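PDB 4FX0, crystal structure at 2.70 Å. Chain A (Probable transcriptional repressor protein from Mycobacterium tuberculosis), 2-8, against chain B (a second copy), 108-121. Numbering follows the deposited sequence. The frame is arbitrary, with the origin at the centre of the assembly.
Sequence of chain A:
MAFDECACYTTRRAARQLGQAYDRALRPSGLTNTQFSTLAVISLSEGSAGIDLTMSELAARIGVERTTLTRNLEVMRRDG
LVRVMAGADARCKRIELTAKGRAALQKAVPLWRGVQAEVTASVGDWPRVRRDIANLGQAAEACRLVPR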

# COMPACT_ATOMS: atom_id res chain seq x y z
N ALA A 2 -10.48 17.61 3.86
CA ALA A 2 -9.28 17.10 4.52
C ALA A 2 -9.03 15.64 4.15
O ALA A 2 -9.62 14.73 4.73
CB ALA A 2 -9.40 17.26 6.03
N PHE A 3 -8.14 15.43 3.19
CA PHE A 3 -7.88 14.09 2.66
C PHE A 3 -6.61 13.49 3.27
O PHE A 3 -6.27 12.34 2.99
CB PHE A 3 -7.75 14.14 1.14
CG PHE A 3 -8.79 15.01 0.48
CD1 PHE A 3 -8.61 16.38 0.40
CD2 PHE A 3 -9.94 14.45 -0.05
CE1 PHE A 3 -9.56 17.18 -0.21
CE2 PHE A 3 -10.89 15.25 -0.66
CZ PHE A 3 -10.70 16.61 -0.73
N ASP A 4 -5.92 14.27 4.09
CA ASP A 4 -4.74 13.80 4.79
C ASP A 4 -5.09 12.63 5.70
O ASP A 4 -4.34 11.66 5.82
CB ASP A 4 -4.13 14.93 5.62
CG ASP A 4 -3.23 14.42 6.73
OD1 ASP A 4 -2.44 13.48 6.48
OD2 ASP A 4 -3.31 14.95 7.86
N GLU A 5 -6.25 12.74 6.35
CA GLU A 5 -6.70 11.74 7.31
C GLU A 5 -7.21 10.49 6.61
O GLU A 5 -7.67 9.55 7.26
CB GLU A 5 -7.79 12.34 8.19
CG GLU A 5 -7.41 13.68 8.80
CD GLU A 5 -8.62 14.55 9.09
OE1 GLU A 5 -8.46 15.79 9.10
OE2 GLU A 5 -9.72 14.00 9.31
N CYS A 6 -7.12 10.48 5.28
CA CYS A 6 -7.57 9.32 4.51
C CYS A 6 -6.87 8.06 4.99
O CYS A 6 -5.65 7.96 4.97
CB CYS A 6 -7.30 9.53 3.02
SG CYS A 6 -7.70 8.08 2.00
N ALA A 7 -7.67 7.09 5.42
CA ALA A 7 -7.16 5.83 5.95
C ALA A 7 -6.45 5.04 4.86
O ALA A 7 -5.50 4.30 5.14
CB ALA A 7 -8.28 5.02 6.56
N CYS A 8 -6.92 5.18 3.63
CA CYS A 8 -6.34 4.46 2.51
C CYS A 8 -4.95 5.02 2.18
O CYS A 8 -4.00 4.26 1.99
CB CYS A 8 -7.25 4.55 1.28
SG CYS A 8 -6.90 3.31 0.02
N ALA B 108 -17.07 12.00 -6.01
CA ALA B 108 -16.38 10.93 -5.29
C ALA B 108 -16.27 11.22 -3.79
O ALA B 108 -16.34 10.30 -2.97
CB ALA B 108 -15.00 10.71 -5.88
N VAL B 109 -16.11 12.49 -3.44
CA VAL B 109 -15.92 12.88 -2.04
C VAL B 109 -16.89 12.21 -1.07
O VAL B 109 -16.46 11.52 -0.15
CB VAL B 109 -15.97 14.41 -1.86
CG1 VAL B 109 -16.01 14.77 -0.38
CG2 VAL B 109 -14.78 15.07 -2.55
N PRO B 110 -18.21 12.40 -1.28
CA PRO B 110 -19.18 11.78 -0.37
C PRO B 110 -19.03 10.27 -0.29
O PRO B 110 -19.22 9.68 0.77
CB PRO B 110 -20.53 12.16 -0.98
CG PRO B 110 -20.23 12.51 -2.41
CD PRO B 110 -18.87 13.13 -2.37
N LEU B 111 -18.68 9.64 -1.42
CA LEU B 111 -18.48 8.20 -1.46
C LEU B 111 -17.26 7.81 -0.62
O LEU B 111 -17.31 6.84 0.14
CB LEU B 111 -18.30 7.72 -2.90
CG LEU B 111 -19.44 8.05 -3.86
CD1 LEU B 111 -19.13 7.52 -5.26
CD2 LEU B 111 -20.75 7.48 -3.35
N TRP B 112 -16.18 8.56 -0.78
CA TRP B 112 -14.96 8.34 -0.00
C TRP B 112 -15.20 8.63 1.47
O TRP B 112 -14.64 7.98 2.35
CB TRP B 112 -13.83 9.22 -0.53
CG TRP B 112 -12.69 9.38 0.42
CD1 TRP B 112 -11.66 8.50 0.62
CD2 TRP B 112 -12.44 10.49 1.29
NE1 TRP B 112 -10.80 8.99 1.57
CE2 TRP B 112 -11.25 10.22 2.00
CE3 TRP B 112 -13.11 11.69 1.55
CZ2 TRP B 112 -10.72 11.09 2.94
CZ3 TRP B 112 -12.58 12.56 2.49
CH2 TRP B 112 -11.40 12.26 3.17
N ARG B 113 -16.06 9.62 1.73
CA ARG B 113 -16.35 10.04 3.10
C ARG B 113 -17.15 8.97 3.84
O ARG B 113 -17.00 8.81 5.05
CB ARG B 113 -17.11 11.37 3.08
CG ARG B 113 -17.10 12.12 4.39
CD ARG B 113 -17.30 13.61 4.16
NE ARG B 113 -17.30 14.38 5.40
CZ ARG B 113 -17.29 15.70 5.46
NH1 ARG B 113 -17.27 16.42 4.34
NH2 ARG B 113 -17.29 16.32 6.63
N GLY B 114 -17.99 8.25 3.11
CA GLY B 114 -18.79 7.19 3.69
C GLY B 114 -17.97 5.98 4.08
O GLY B 114 -18.13 5.43 5.17
N VAL B 115 -17.08 5.56 3.19
CA VAL B 115 -16.23 4.40 3.44
C VAL B 115 -15.20 4.72 4.53
O VAL B 115 -14.88 3.86 5.35
CB VAL B 115 -15.51 3.92 2.16
CG1 VAL B 115 -14.60 5.01 1.61
CG2 VAL B 115 -14.73 2.65 2.43
N GLN B 116 -14.70 5.95 4.52
CA GLN B 116 -13.76 6.40 5.54
C GLN B 116 -14.37 6.28 6.93
O GLN B 116 -13.74 5.78 7.86
CB GLN B 116 -13.36 7.86 5.28
CG GLN B 116 -12.45 8.47 6.33
CD GLN B 116 -11.00 8.09 6.15
OE1 GLN B 116 -10.67 7.16 5.40
NE2 GLN B 116 -10.11 8.80 6.82
N ALA B 117 -15.61 6.74 7.05
CA ALA B 117 -16.32 6.70 8.33
C ALA B 117 -16.59 5.27 8.77
O ALA B 117 -16.45 4.94 9.95
CB ALA B 117 -17.63 7.48 8.23
N GLU B 118 -16.96 4.42 7.82
CA GLU B 118 -17.31 3.03 8.11
C GLU B 118 -16.08 2.22 8.50
O GLU B 118 -16.17 1.30 9.31
CB GLU B 118 -18.01 2.41 6.91
CG GLU B 118 -18.73 1.10 7.20
CD GLU B 118 -19.58 0.63 6.04
OE1 GLU B 118 -19.64 1.35 5.01
OE2 GLU B 118 -20.20 -0.45 6.14
N VAL B 119 -14.94 2.56 7.92
CA VAL B 119 -13.70 1.84 8.17
C VAL B 119 -13.00 2.29 9.46
O VAL B 119 -12.50 1.46 10.22
CB VAL B 119 -12.72 1.95 6.98
CG1 VAL B 119 -11.28 1.86 7.44
CG2 VAL B 119 -13.03 0.89 5.94
N THR B 120 -12.98 3.60 9.70
CA THR B 120 -12.30 4.14 10.87
C THR B 120 -13.17 4.04 12.13
O THR B 120 -12.79 4.54 13.19
CB THR B 120 -11.90 5.61 10.66
OG1 THR B 120 -13.06 6.41 10.42
CG2 THR B 120 -10.95 5.74 9.47
N ALA B 121 -14.32 3.39 12.00
CA ALA B 121 -15.18 3.14 13.15
C ALA B 121 -14.75 1.85 13.83
O ALA B 121 -15.27 1.48 14.89
CB ALA B 121 -16.63 3.06 12.71

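When a short, irregular segment packs against a helix, side chains of either partner can fill the hollows of the other, and backbone polar groups of the segment can be met by side chains reaching across. The N-terminal arm of one repressor copy, lying along a helix of the second, is a compact example; the two stretches bury 347 Å² between them.

The arm is bent by a type I turn from Phe A3 to Cys A6, closed by a hydrogen bond from Cys A6 N to Phe A3 O (3.1 Å), and then enters a helix at Ala A7. The bend gives it a concave flank, lined by the carbonyl of Ala A2, the ring of Phe A3 and the side chain of Cys A6. The principal bump that fills it is Trp B112, whose CA-to-CB bond points toward the arm and which has the largest area covered in the contact. With chi1 near 163° (t), the indole extends across to the arm and meets different neighbours around its outline. Phe A3 lies over one face, with CD2 4.1 Å from Trp B112 CZ3. The planes of the Phe A3 ring and the Trp B112 six-membered ring are inclined at 34°, an oblique arrangement with the ring centroids 5.5 Å apart, so the phenyl covers part of that face at a tilt. At the rim of the indole, Ala A2 O comes within 3.4 Å of Trp B112 CH2, and Cys A6 SG sits near the ring plane. That edge position is the one from which sulfur can meet the indole N-H: Trp B112 NE1 donates to Cys A6 SG over 3.3 Å, at an angle of 156°. Cysteine suits the site because it is small enough to fit beside the large ring, while its sulfur accepts this bond and also caps a backbone N at the start of the arm's helix. Its CB adds an apolar contact, 3.8 Å from Trp B112 CZ2.

One turn earlier on the helix, Val B109 extends the apolar surface. Its CG2 approaches Phe A3 CE2 at 4.3 Å, touching the edge of the phenyl ring, so that Phe A3 contacts both Val B109 and Trp B112.

One turn later, Gln B116 provides the polar clasp. Its CA-to-CB bond points sideways, but chi2 near 81° (p) helps bring the amide end closer to the arm. There NE2 donates to Glu A5 O (2.6 Å, 130°), while OE1 accepts from Ala A7 N (3.0 Å, 170°). A single amide, donor and acceptor on one planar group, thus serves two backbone groups that flank Cys A6. The glutamate contributes chiefly its carbonyl here.

Ala A7 is the arm's own small bump. Its methyl points toward the helix and meets Gln B116 OE1 at 3.4 Å, with Thr B120 CG2 at 4.0 Å and Val B119 CG1 at 4.4 Å from its CB. Thr B120 presents this methyl while its OG1 bonds back to Gln B116 O (2.7 Å), satisfying the hydroxyl within its own chain.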